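Local coordinates for MHC class I protein (Ginglymostoma cirratum, PDB 6LUP) that probably presents peptides to T cells, holding a bound peptide in the groove between two helices above an antiparallel sheet, as classical MHC class I molecules do, at residues 153-156 and 157-161; 66-69 and 70-73; 46-49 and 50-54; 122-125 and 126-129. All coordinates share one frame; numbering follows the deposited sequence.

Contact 1: residues 153-156 and 157-161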
loop_
_atom_site.group_PDB
_atom_site.type_symbol
_atom_site.label_atom_id
_atom_site.label_comp_id
_atom_site.label_asym_id
_atom_site.label_seq_id
_atom_site.Cartn_x
_atom_site.Cartn_y
_atom_site.Cartn_z
ATOM N N GLY A 153 -1.044 23.085 16.507
ATOM C CA GLY A 153 0.091 22.166 16.482
ATOM C C GLY A 153 0.027 21.207 15.306
ATOM O O GLY A 153 0.975 21.103 14.526
ATOM N N THR A 154 -1.103 20.514 15.184
ATOM C CA THR A 154 -1.353 19.606 14.069
ATOM C C THR A 154 -1.187 20.328 12.727
ATOM O O THR A 154 -0.563 19.805 11.799
ATOM C CB THR A 154 -2.765 19.001 14.171
ATOM O OG1 THR A 154 -2.898 18.316 15.421
ATOM C CG2 THR A 154 -3.036 18.032 13.030
ATOM N N LYS A 155 -1.738 21.538 12.645
ATOM C CA LYS A 155 -1.640 22.358 11.447
ATOM C C LYS A 155 -0.188 22.718 11.162
ATOM O O LYS A 155 0.243 22.699 10.009
ATOM C CB LYS A 155 -2.483 23.621 11.601
ATOM C CG LYS A 155 -2.573 24.494 10.360
ATOM C CD LYS A 155 -3.046 25.888 10.740
ATOM C CE LYS A 155 -3.255 26.783 9.530
ATOM N NZ LYS A 155 -4.599 26.593 8.921
ATOM N N GLY A 156 0.560 23.044 12.218
ATOM C CA GLY A 156 1.982 23.339 12.104
ATOM C C GLY A 156 2.772 22.150 11.590
ATOM O O GLY A 156 3.722 22.314 10.826
ATOM N N TYR A 157 2.381 20.945 11.998
ATOM C CA TYR A 157 3.025 19.737 11.489
ATOM C C TYR A 157 2.752 19.537 9.999
ATOM O O TYR A 157 3.682 19.380 9.207
ATOM C CB TYR A 157 2.604 18.488 12.270
ATOM C CG TYR A 157 3.059 17.213 11.602
ATOM C CD1 TYR A 157 4.362 16.745 11.765
ATOM C CD2 TYR A 157 2.192 16.485 10.783
ATOM C CE1 TYR A 157 4.787 15.585 11.142
ATOM C CE2 TYR A 157 2.611 15.324 10.153
ATOM C CZ TYR A 157 3.908 14.881 10.337
ATOM O OH TYR A 157 4.323 13.726 9.718
ATOM N N LEU A 158 1.474 19.546 9.630
ATOM C CA LEU A 158 1.066 19.276 8.259
ATOM C C LEU A 158 1.630 20.289 7.266
ATOM O O LEU A 158 2.073 19.911 6.181
ATOM C CB LEU A 158 -0.462 19.208 8.142
ATOM C CG LEU A 158 -1.216 18.093 8.883
ATOM C CD1 LEU A 158 -2.714 18.233 8.654
ATOM C CD2 LEU A 158 -0.737 16.698 8.489
ATOM N N GLU A 159 1.626 21.563 7.650
ATOM C CA GLU A 159 2.063 22.643 6.765
ATOM C C GLU A 159 3.550 22.956 6.869
ATOM O O GLU A 159 4.155 23.411 5.899
ATOM C CB GLU A 159 1.263 23.915 7.031
ATOM C CG GLU A 159 -0.186 23.862 6.572
ATOM C CD GLU A 159 -0.970 25.108 6.951
ATOM O OE1 GLU A 159 -0.382 26.022 7.576
ATOM O OE2 GLU A 159 -2.176 25.173 6.624
ATOM N N GLY A 160 4.136 22.732 8.041
ATOM C CA GLY A 160 5.527 23.118 8.274
ATOM C C GLY A 160 6.487 21.954 8.418
ATOM O O GLY A 160 7.332 21.719 7.547
ATOM N N ILE A 161 6.355 21.226 9.522
ATOM C CA ILE A 161 7.281 20.154 9.862
ATOM C C ILE A 161 7.326 19.086 8.767
ATOM O O ILE A 161 8.406 18.701 8.311
ATOM C CB ILE A 161 6.942 19.543 11.239
ATOM C CG1 ILE A 161 7.268 20.544 12.355
ATOM C CG2 ILE A 161 7.713 18.252 11.468
ATOM C CD1 ILE A 161 6.461 20.356 13.622
#

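Contact 2: residues 66-69 and 70-73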
loop_
_atom_site.group_PDB
_atom_site.type_symbol
_atom_site.label_atom_id
_atom_site.label_comp_id
_atom_site.label_asym_id
_atom_site.label_seq_id
_atom_site.Cartn_x
_atom_site.Cartn_y
_atom_site.Cartn_z
ATOM N N ARG A 66 5.791 5.360 20.359
ATOM C CA ARG A 66 5.481 4.800 21.668
ATOM C C ARG A 66 4.320 5.518 22.338
ATOM O O ARG A 66 3.578 4.905 23.095
ATOM C CB ARG A 66 6.711 4.790 22.570
ATOM C CG ARG A 66 7.583 3.573 22.332
ATOM C CD ARG A 66 8.967 3.765 22.911
ATOM N NE ARG A 66 9.829 2.634 22.599
ATOM C CZ ARG A 66 10.925 2.320 23.278
ATOM N NH1 ARG A 66 11.294 3.047 24.327
ATOM N NH2 ARG A 66 11.647 1.269 22.916
ATOM N N GLY A 67 4.166 6.809 22.052
ATOM C CA GLY A 67 3.019 7.576 22.529
ATOM C C GLY A 67 1.747 7.193 21.792
ATOM O O GLY A 67 0.667 7.127 22.388
ATOM N N TRP A 68 1.876 6.936 20.490
ATOM C CA TRP A 68 0.734 6.553 19.660
ATOM C C TRP A 68 0.208 5.158 20.000
ATOM O O TRP A 68 -0.985 4.898 19.872
ATOM C CB TRP A 68 1.091 6.606 18.170
ATOM C CG TRP A 68 1.128 7.985 17.564
ATOM C CD1 TRP A 68 2.234 8.653 17.115
ATOM C CD2 TRP A 68 0.012 8.854 17.318
ATOM N NE1 TRP A 68 1.877 9.886 16.613
ATOM C CE2 TRP A 68 0.521 10.036 16.726
ATOM C CE3 TRP A 68 -1.364 8.755 17.547
ATOM C CZ2 TRP A 68 -0.296 11.103 16.355
ATOM C CZ3 TRP A 68 -2.179 9.822 17.184
ATOM C CH2 TRP A 68 -1.640 10.981 16.592
ATOM N N GLU A 69 1.107 4.272 20.432
ATOM C CA GLU A 69 0.780 2.853 20.636
ATOM C C GLU A 69 -0.356 2.603 21.640
ATOM O O GLU A 69 -1.344 1.945 21.292
ATOM C CB GLU A 69 2.032 2.046 21.003
ATOM C CG GLU A 69 1.762 0.561 21.211
ATOM C CD GLU A 69 2.990 -0.224 21.644
ATOM O OE1 GLU A 69 4.132 0.199 21.347
ATOM O OE2 GLU A 69 2.809 -1.282 22.281
ATOM N N PRO A 70 -0.225 3.110 22.884
ATOM C CA PRO A 70 -1.334 2.935 23.824
ATOM C C PRO A 70 -2.588 3.710 23.405
ATOM O O PRO A 70 -3.703 3.213 23.594
ATOM C CB PRO A 70 -0.773 3.481 25.144
ATOM C CG PRO A 70 0.375 4.349 24.757
ATOM C CD PRO A 70 0.953 3.702 23.542
ATOM N N TRP A 71 -2.394 4.895 22.825
ATOM C CA TRP A 71 -3.490 5.785 22.435
ATOM C C TRP A 71 -4.581 5.053 21.650
ATOM O O TRP A 71 -5.749 5.041 22.051
ATOM C CB TRP A 71 -2.949 6.966 21.627
ATOM C CG TRP A 71 -3.997 7.959 21.174
ATOM C CD1 TRP A 71 -4.598 8.923 21.933
ATOM C CD2 TRP A 71 -4.544 8.089 19.856
ATOM N NE1 TRP A 71 -5.487 9.645 21.170
ATOM C CE2 TRP A 71 -5.474 9.153 19.892
ATOM C CE3 TRP A 71 -4.342 7.408 18.650
ATOM C CZ2 TRP A 71 -6.206 9.550 18.770
ATOM C CZ3 TRP A 71 -5.070 7.806 17.528
ATOM C CH2 TRP A 71 -5.991 8.867 17.600
ATOM N N GLY A 72 -4.183 4.430 20.545
ATOM C CA GLY A 72 -5.113 3.715 19.684
ATOM C C GLY A 72 -5.785 2.524 20.343
ATOM O O GLY A 72 -6.950 2.245 20.067
ATOM N N LYS A 73 -5.056 1.817 21.206
ATOM C CA LYS A 73 -5.654 0.726 21.964
ATOM C C LYS A 73 -6.751 1.259 22.884
ATOM O O LYS A 73 -7.857 0.719 22.908
ATOM C CB LYS A 73 -4.611 -0.076 22.747
ATOM C CG LYS A 73 -5.175 -1.382 23.299
ATOM C CD LYS A 73 -4.110 -2.447 23.515
ATOM C CE LYS A 73 -3.749 -2.620 24.982
ATOM N NZ LYS A 73 -3.087 -3.935 25.218
#

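Contact 3: residues 46-49 and 50-54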
loop_
_atom_site.group_PDB
_atom_site.type_symbol
_atom_site.label_atom_id
_atom_site.label_comp_id
_atom_site.label_asym_id
_atom_site.label_seq_id
_atom_site.Cartn_x
_atom_site.Cartn_y
_atom_site.Cartn_z
ATOM N N GLN A 46 14.431 1.468 4.395
ATOM C CA GLN A 46 15.246 1.940 3.291
ATOM C C GLN A 46 16.648 2.246 3.772
ATOM O O GLN A 46 16.861 2.695 4.902
ATOM C CB GLN A 46 14.656 3.195 2.658
ATOM C CG GLN A 46 13.434 2.945 1.799
ATOM C CD GLN A 46 13.715 2.067 0.595
ATOM O OE1 GLN A 46 14.778 2.147 -0.019
ATOM N NE2 GLN A 46 12.746 1.231 0.244
ATOM N N ARG A 47 17.601 2.016 2.884
ATOM C CA ARG A 47 18.992 2.212 3.203
ATOM C C ARG A 47 19.354 3.691 3.282
ATOM O O ARG A 47 20.090 4.098 4.177
ATOM C CB ARG A 47 19.861 1.493 2.182
ATOM C CG ARG A 47 21.337 1.601 2.481
ATOM C CD ARG A 47 22.101 0.487 1.815
ATOM N NE ARG A 47 23.409 0.971 1.401
ATOM C CZ ARG A 47 23.671 1.495 0.205
ATOM N NH1 ARG A 47 22.712 1.598 -0.716
ATOM N NH2 ARG A 47 24.903 1.911 -0.073
ATOM N N TRP A 48 18.831 4.488 2.352
ATOM C CA TRP A 48 19.138 5.917 2.326
ATOM C C TRP A 48 18.804 6.618 3.645
ATOM O O TRP A 48 19.591 7.434 4.133
ATOM C CB TRP A 48 18.495 6.622 1.122
ATOM C CG TRP A 48 16.993 6.667 1.119
ATOM C CD1 TRP A 48 16.156 5.835 0.443
ATOM C CD2 TRP A 48 16.153 7.611 1.804
ATOM N NE1 TRP A 48 14.851 6.188 0.669
ATOM C CE2 TRP A 48 14.818 7.276 1.500
ATOM C CE3 TRP A 48 16.399 8.706 2.645
ATOM C CZ2 TRP A 48 13.730 7.989 2.011
ATOM C CZ3 TRP A 48 15.317 9.410 3.155
ATOM C CH2 TRP A 48 13.998 9.049 2.831
ATOM N N VAL A 49 17.657 6.273 4.230
ATOM C CA VAL A 49 17.254 6.852 5.510
ATOM C C VAL A 49 18.089 6.277 6.658
ATOM O O VAL A 49 18.370 6.979 7.636
ATOM C CB VAL A 49 15.728 6.716 5.769
ATOM C CG1 VAL A 49 15.338 5.277 6.089
ATOM C CG2 VAL A 49 15.281 7.657 6.882
ATOM N N LYS A 50 18.499 5.018 6.527
ATOM C CA LYS A 50 19.355 4.387 7.527
ATOM C C LYS A 50 20.716 5.087 7.588
ATOM O O LYS A 50 21.234 5.343 8.671
ATOM C CB LYS A 50 19.530 2.898 7.228
ATOM C CG LYS A 50 20.215 2.109 8.335
ATOM C CD LYS A 50 21.044 0.969 7.766
ATOM C CE LYS A 50 20.227 -0.292 7.509
ATOM N NZ LYS A 50 20.390 -1.291 8.605
ATOM N N GLU A 51 21.266 5.399 6.415
ATOM C CA GLU A 51 22.560 6.063 6.288
ATOM C C GLU A 51 22.524 7.514 6.744
ATOM O O GLU A 51 23.484 7.999 7.345
ATOM C CB GLU A 51 23.027 6.032 4.832
ATOM C CG GLU A 51 23.621 4.711 4.377
ATOM C CD GLU A 51 23.757 4.614 2.864
ATOM O OE1 GLU A 51 24.511 3.734 2.381
ATOM O OE2 GLU A 51 23.109 5.412 2.147
ATOM N N SER A 52 21.421 8.200 6.457
ATOM C CA SER A 52 21.373 9.657 6.579
ATOM C C SER A 52 20.778 10.168 7.883
ATOM O O SER A 52 20.819 11.370 8.149
ATOM C CB SER A 52 20.634 10.279 5.386
ATOM O OG SER A 52 19.279 9.863 5.336
ATOM N N GLU A 53 20.225 9.274 8.696
ATOM C CA GLU A 53 19.640 9.689 9.962
ATOM C C GLU A 53 20.370 9.101 11.155
ATOM O O GLU A 53 20.459 7.881 11.306
ATOM C CB GLU A 53 18.143 9.374 10.015
ATOM C CG GLU A 53 17.286 10.219 9.079
ATOM C CD GLU A 53 17.404 11.717 9.328
ATOM O OE1 GLU A 53 17.959 12.135 10.374
ATOM O OE2 GLU A 53 16.931 12.493 8.471
ATOM N N GLY A 54 20.887 9.993 11.997
ATOM C CA GLY A 54 21.665 9.614 13.167
ATOM C C GLY A 54 20.812 9.102 14.312
ATOM O O GLY A 54 19.584 9.036 14.200
#

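Contact 4: residues 122-125 and 126-129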
loop_
_atom_site.group_PDB
_atom_site.type_symbol
_atom_site.label_atom_id
_atom_site.label_comp_id
_atom_site.label_asym_id
_atom_site.label_seq_id
_atom_site.Cartn_x
_atom_site.Cartn_y
_atom_site.Cartn_z
ATOM N N SER A 122 -11.969 13.727 10.872
ATOM C CA SER A 122 -10.872 14.287 10.082
ATOM C C SER A 122 -10.842 15.808 10.191
ATOM O O SER A 122 -11.839 16.424 10.569
ATOM C CB SER A 122 -10.960 13.842 8.616
ATOM O OG SER A 122 -12.200 14.199 8.035
ATOM N N LEU A 123 -9.701 16.411 9.864
ATOM C CA LEU A 123 -9.548 17.855 9.997
ATOM C C LEU A 123 -9.729 18.618 8.690
ATOM O O LEU A 123 -9.068 18.324 7.694
ATOM C CB LEU A 123 -8.188 18.206 10.618
ATOM C CG LEU A 123 -7.731 19.674 10.581
ATOM C CD1 LEU A 123 -8.513 20.536 11.564
ATOM C CD2 LEU A 123 -6.237 19.790 10.846
ATOM N N ASP A 124 -10.622 19.605 8.711
ATOM C CA ASP A 124 -10.662 20.619 7.671
ATOM C C ASP A 124 -9.604 21.660 8.021
ATOM O O ASP A 124 -9.769 22.430 8.965
ATOM C CB ASP A 124 -12.051 21.261 7.583
ATOM C CG ASP A 124 -12.178 22.251 6.428
ATOM O OD1 ASP A 124 -11.184 22.931 6.082
ATOM O OD2 ASP A 124 -13.291 22.357 5.869
ATOM N N LYS A 125 -8.514 21.665 7.259
ATOM C CA LYS A 125 -7.369 22.529 7.534
ATOM C C LYS A 125 -7.684 24.001 7.259
ATOM O O LYS A 125 -7.172 24.886 7.946
ATOM C CB LYS A 125 -6.156 22.069 6.713
ATOM C CG LYS A 125 -4.806 22.551 7.232
ATOM C CD LYS A 125 -3.651 22.085 6.349
ATOM C CE LYS A 125 -3.589 22.851 5.031
ATOM N NZ LYS A 125 -2.352 22.559 4.250
ATOM N N ASP A 126 -8.529 24.256 6.261
ATOM C CA ASP A 126 -8.876 25.627 5.866
ATOM C C ASP A 126 -9.782 26.314 6.881
ATOM O O ASP A 126 -9.520 27.449 7.279
ATOM C CB ASP A 126 -9.503 25.653 4.466
ATOM C CG ASP A 126 -8.578 25.081 3.396
ATOM O OD1 ASP A 126 -7.377 24.856 3.686
ATOM O OD2 ASP A 126 -9.055 24.855 2.260
ATOM N N LYS A 127 -10.835 25.618 7.302
ATOM C CA LYS A 127 -11.743 26.114 8.336
ATOM C C LYS A 127 -11.166 25.928 9.738
ATOM O O LYS A 127 -11.626 26.560 10.688
ATOM C CB LYS A 127 -13.096 25.400 8.247
ATOM C CG LYS A 127 -13.889 25.671 6.978
ATOM C CD LYS A 127 -14.536 27.049 6.993
ATOM C CE LYS A 127 -15.415 27.257 5.771
ATOM N NZ LYS A 127 -15.931 28.653 5.681
ATOM N N MET A 128 -10.160 25.060 9.849
ATOM C CA MET A 128 -9.578 24.641 11.135
ATOM C C MET A 128 -10.622 24.082 12.099
ATOM O O MET A 128 -10.670 24.443 13.278
ATOM C CB MET A 128 -8.727 25.747 11.774
ATOM C CG MET A 128 -7.327 25.861 11.189
ATOM S SD MET A 128 -6.448 24.284 11.069
ATOM C CE MET A 128 -6.349 23.795 12.790
ATOM N N VAL A 129 -11.449 23.184 11.572
ATOM C CA VAL A 129 -12.498 22.521 12.337
ATOM C C VAL A 129 -12.471 21.023 12.015
ATOM O O VAL A 129 -12.098 20.623 10.907
ATOM C CB VAL A 129 -13.888 23.167 12.059
ATOM C CG1 VAL A 129 -14.427 22.782 10.683
ATOM C CG2 VAL A 129 -14.891 22.822 13.147
#

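Contact 1: residues 153-156 and 157-161
Tyr157 N bonds back to Gly153 O at 2.9 Å, an ordinary helical i to i+4 link within helix 148-172, one wall of the peptide groove. The Tyr157 side chain has CG anti to the backbone N (chi1 170°), which carries the ring away from residues 153-156, and its OH hydrogen-bonds the backbone of the bound peptide. Leu158 N follows with a straight bond to Thr154 O, and its CG lies against the same oxygen; Thr154 OG1 turns back to Phe150 O. Glu159 N reaches Lys155 O at 3.0 Å, and its extended chain runs obliquely across that of Lys155. Lys155 CE lies 3.5 Å from Glu159 OE2, while NZ stands 3.6 Å from the same oxygen, a long salt bridge. Across 157-161 the helix widens into a pi-type turn, in which Gly156 O takes two donors: Gly160 N at 2.8 Å, above the carbonyl plane and bent (134° at the hydrogen), and Ile161 N at 3.1 Å, in that plane and straighter. Tyr157, with Thr154 and Ile161 packing on the peptide, thus serves the groove, whereas Glu159 OE2, also weakly paired with Lys125 NZ, probably shares its charge between two lysines.

Contact 2: residues 66-69 and 70-73
Trp68 and Trp71 meet because their first torsions differ: Trp68 has CG anti to its carbonyl carbon (chi1 -77°), Trp71 has CG opposite its own N (chi1 -180°), and the two indoles descend side by side from one face of the helix. Their planes then stand at 83°, a T-shaped pair with six-membered ring centroids 5.0 Å apart. Trp68 supplies the edge: its CE3 comes within 3.4 Å of Trp71 CE3, and its CZ3 sits over one face of Trp71, offset toward the rim, 3.5 Å from Trp71 CZ3. Both residues belong to helix 55-82, a wall of the MHC class I peptide groove, and both NE1 atoms hydrogen-bond the backbone of the bound peptide, so the stack probably helps to hold two donors beside the ligand. On the sheet floor, in strand 3-12, Trp11 meets Trp71 edge-to-face and Phe9 meets the Trp68 ring. The helix is kinked at Pro70, whose N has no hydrogen to give to the turn before; Pro70 CD instead lies 2.9 Å from Arg66 O. The next turn is held by a weak bond from Gly72 N to Trp68 O, 3.3 Å long though nearly straight. The side chains of Glu69 and Pro70 cross at about a right angle, and Glu69 sends its extended carboxylate off the helix, where OE1 bonds Tyr35 OH.

Contact 3: residues 46-49 and 50-54
Arg47 and Glu51, one helical turn apart, form a salt bridge in which a single carboxylate oxygen does the work: Glu51 OE1 lies 3.1 Å from Arg47 NH2 and equally 3.1 Å from Arg47 NE, over one face of the guanidinium. The two planes are 65° apart, so this is not the flat paired geometry of a two-pronged bridge. Arg47 starts with CG trans to its N (chi1 -178°) and bends at chi3 to bring the group over. Glu51 N bonds Arg47 O at 2.8 Å, nearly along the C=O axis, and Gln46, at the N-cap position, accepts from Lys50 N through its O. Trp48 O accepts twice from Ser52: a bond from OG at 2.7 Å and a weak one from the backbone N at 3.1 Å. Ser52 OG sits between its own N and carbonyl carbon (chi1 63°), a rotamer that folds the hydroxyl back onto the preceding turn, at the edge of the Trp48 ring. The last turn closes with a weak bond from Glu53 N to Val49 O, and Val49 CG2 packs on Glu53 CG at 3.9 Å. Val49 also rests on Phe32 and Pro44. A short helix between edge strand 43-44 and the long alpha-1 helix is a feature of the MHC class I groove domain, here tied to helix 148-172 by Glu53, which salt-bridges Lys168 and lies against Trp165.

Contact 4: residues 122-125 and 126-129
A G1 beta bulge closes the turn between strands 118-124 and 129-131 at the margin of the groove sheet, with Met128 and Val129 both facing Asp124. Asp124 and Val129 form an antiparallel hydrogen-bonded pair: Asp124 N gives to Val129 O at 2.8 Å, and Val129 N returns a bond to Asp124 O at 3.2 Å. Asp124 also grips the turn with its side chain. With CG anti to the N (chi1 -175°), OD1 accepts a straight bond from Lys127 N at 3.0 Å, met from above the carboxylate plane, and a weak, bent one from Asp126 N. Asp124 and Lys127 run side by side, Lys127 CG lying 3.5 Å from Asp124 OD2, though the lysine amine stays well away from the carboxylate. The Met128 side chain, bent at chi2 and chi3, brings SD to 3.3 Å from Lys125 O and CE to 4.1 Å from Leu123 CD1. Met128 also packs on Asn151 and Lys155 of helix 148-172, while Val129 touches helix 135-146. The whole is a beta hairpin whose loop runs through three residues with right-handed helical backbone angles, then Met128 with left-handed ones (phi 55°, psi 48°), closing on the G1 bulge at the edge of the groove sheet.

Overall arrangement
All four contacts lie in the groove-forming part of the chain. Contacts 1 and 2 sit on the two long helices that wall the groove, with centres 20 Å apart and nearest atoms about 8 Å apart; both reach the bound peptide, contact 1 through Tyr157 and contact 2 through the two tryptophans. Contact 4 touches contact 1: Lys125 NZ stands 3.5 Å from Glu159 OE2, a long, weak ion pair, Lys155 NZ comes within 3.2 Å of Lys125 O, and Thr154 CG2 is 4.3 Å from Leu123 CD2, so the hairpin turn packs against helix 148-172. Contact 3 lies farther off, its centre 24 Å from contact 1 and 34 Å from contact 4, and meets helix 148-172 through Ser52 and Glu53.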